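Local structure of endo-1,4-beta-xylanase (Pseudoalteromonas haloplanktis, 1H12) at residues Ala87-Lys92 against Ala389-Ser394. The protein hydrolyses internal beta-1,4-xylosidic linkages of xylan as a cold-adapted family 8 glycoside hydrolase, and may also act on beta-1,4-linked glucans. Residues are numbered along the deposited sequence; the frame is centred on the assembly and turned at random.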
loop_
_atom_site.group_PDB
_atom_site.type_symbol
_atom_site.label_atom_id
_atom_site.label_comp_id
_atom_site.label_asym_id
_atom_site.label_seq_id
_atom_site.Cartn_x
_atom_site.Cartn_y
_atom_site.Cartn_z
ATOM N N ALA A 87 -0.081 -12.737 1.042
ATOM C CA ALA A 87 -0.221 -14.178 0.831
ATOM C C ALA A 87 0.613 -14.664 -0.347
ATOM O O ALA A 87 1.288 -15.680 -0.261
ATOM C CB ALA A 87 -1.718 -14.504 0.665
ATOM N N VAL A 88 0.564 -13.962 -1.500
ATOM C CA VAL A 88 1.308 -14.463 -2.658
ATOM C C VAL A 88 2.802 -14.417 -2.387
ATOM O O VAL A 88 3.536 -15.306 -2.830
ATOM C CB VAL A 88 0.900 -13.797 -3.971
ATOM C CG1 VAL A 88 1.309 -12.343 -4.087
ATOM C CG2 VAL A 88 1.433 -14.580 -5.160
ATOM N N MET A 89 3.292 -13.424 -1.660
ATOM C CA MET A 89 4.720 -13.350 -1.385
ATOM C C MET A 89 5.213 -14.523 -0.541
ATOM O O MET A 89 6.385 -14.910 -0.648
ATOM C CB MET A 89 5.087 -12.039 -0.703
ATOM C CG MET A 89 4.871 -10.789 -1.575
ATOM S SD MET A 89 5.710 -10.914 -3.171
ATOM C CE MET A 89 4.864 -9.606 -4.005
ATOM N N LEU A 90 4.357 -15.066 0.316
ATOM C CA LEU A 90 4.725 -16.194 1.181
ATOM C C LEU A 90 4.193 -17.519 0.686
ATOM O O LEU A 90 4.333 -18.537 1.377
ATOM C CB LEU A 90 4.320 -15.895 2.613
ATOM C CG LEU A 90 5.057 -14.728 3.269
ATOM C CD1 LEU A 90 4.568 -14.518 4.656
ATOM C CD2 LEU A 90 6.570 -14.889 3.275
ATOM N N ASN A 91 3.685 -17.558 -0.511
ATOM C CA ASN A 91 3.229 -18.827 -1.133
ATOM C C ASN A 91 2.017 -19.411 -0.397
ATOM O O ASN A 91 1.888 -20.616 -0.263
ATOM C CB ASN A 91 4.348 -19.858 -1.275
ATOM C CG ASN A 91 4.406 -20.483 -2.657
ATOM O OD1 ASN A 91 3.859 -19.963 -3.623
ATOM N ND2 ASN A 91 5.108 -21.630 -2.733
ATOM N N LYS A 92 1.114 -18.531 0.058
ATOM C CA LYS A 92 -0.051 -18.911 0.860
ATOM C C LYS A 92 -1.313 -18.910 -0.009
ATOM O O LYS A 92 -2.112 -17.970 -0.004
ATOM C CB LYS A 92 -0.189 -17.987 2.056
ATOM C CG LYS A 92 1.049 -17.935 2.937
ATOM C CD LYS A 92 1.251 -19.217 3.712
ATOM C CE LYS A 92 2.404 -19.118 4.653
ATOM N NZ LYS A 92 2.482 -20.340 5.480
ATOM N N ALA A 389 5.462 -4.460 5.660
ATOM C CA ALA A 389 6.821 -4.047 5.967
ATOM C C ALA A 389 7.716 -5.269 6.304
ATOM O O ALA A 389 8.876 -5.316 5.924
ATOM C CB ALA A 389 6.823 -3.090 7.118
ATOM N N MET A 390 7.159 -6.236 7.047
ATOM C CA MET A 390 7.912 -7.420 7.354
ATOM C C MET A 390 8.406 -8.112 6.099
ATOM O O MET A 390 9.539 -8.623 6.070
ATOM C CB MET A 390 7.115 -8.392 8.242
ATOM C CG MET A 390 7.132 -8.064 9.717
ATOM S SD MET A 390 8.781 -8.008 10.441
ATOM C CE MET A 390 9.221 -9.298 9.989
ATOM N N LEU A 391 7.584 -8.162 5.042
ATOM C CA LEU A 391 7.988 -8.690 3.783
ATOM C C LEU A 391 9.082 -7.834 3.115
ATOM O O LEU A 391 10.106 -8.362 2.623
ATOM C CB LEU A 391 6.789 -8.853 2.835
ATOM C CG LEU A 391 5.712 -9.747 3.381
ATOM C CD1 LEU A 391 4.452 -9.579 2.540
ATOM C CD2 LEU A 391 6.153 -11.208 3.385
ATOM N N HIS A 392 8.881 -6.525 3.097
ATOM C CA HIS A 392 9.805 -5.633 2.468
ATOM C C HIS A 392 11.183 -5.609 3.075
ATOM O O HIS A 392 12.148 -5.356 2.348
ATOM C CB HIS A 392 9.259 -4.202 2.476
ATOM C CG HIS A 392 8.259 -3.921 1.412
ATOM N ND1 HIS A 392 8.592 -3.949 0.084
ATOM C CD2 HIS A 392 6.946 -3.579 1.511
ATOM C CE1 HIS A 392 7.485 -3.644 -0.603
ATOM N NE2 HIS A 392 6.473 -3.406 0.234
ATOM N N VAL A 393 11.276 -5.801 4.376
ATOM C CA VAL A 393 12.573 -5.665 5.072
ATOM C C VAL A 393 13.300 -6.978 5.239
ATOM O O VAL A 393 14.391 -7.011 5.812
ATOM C CB VAL A 393 12.441 -4.947 6.438
ATOM C CG1 VAL A 393 11.763 -3.613 6.307
ATOM C CG2 VAL A 393 11.803 -5.815 7.499
ATOM N N SER A 394 12.726 -8.066 4.733
ATOM C CA SER A 394 13.306 -9.406 4.842
ATOM C C SER A 394 13.620 -9.994 3.474
ATOM O O SER A 394 13.893 -11.222 3.389
ATOM C CB SER A 394 12.357 -10.283 5.600
ATOM O OG SER A 394 11.125 -10.439 4.844
#
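Ala87 O is gripped twice where helix 77-89 ends, by Lys92 N at 2.9 Å and weakly by Leu90 N at 3.2 Å, just where Met89 and Leu90 meet Leu391 of helix 379-392. Asn91 N bonds to Val88 O at 3.2 Å; with the Lys92 bond and the positive phi of Asn91 this makes a Schellman motif. Met89 and Leu90, consecutive at the helix end, both meet the forked end of Leu391. Leu391 CD2 lies 3.7 Å from Leu90 CG, near the branch point and both methyls of Leu90, and the two leucine side chains cross at a slant. The other methyl, Leu391 CD1, approaches the root of the methionine, 4.1 Å from Met89 CB. With CG anti to its own carbonyl carbon (chi1 -58°), Leu391 reaches toward helix 77-89 and presents its two methyls to different residues. Met89 starts toward Leu391 but bends at chi2 (-54°), which turns its thioether away; the side chain also packs on Phe151 of helix 143-160. Phe37 of helix 29-40 also touches Leu90. The contact ties the C-terminal part of helix 379-392, which carries the xylose-pocket residue Asn382 farther back, to the end of helix 77-89, consistent with the helical-hairpin barrel of family 8. Aliphatic carbon alone bridges the two segments, consistent with a modest, mostly buried apolar contact held by van der Waals packing, while backbone N-H groups of the turn engage the carbonyls of Ala87 and Val88, with Arg159 NH2 a further donor to Val88 O.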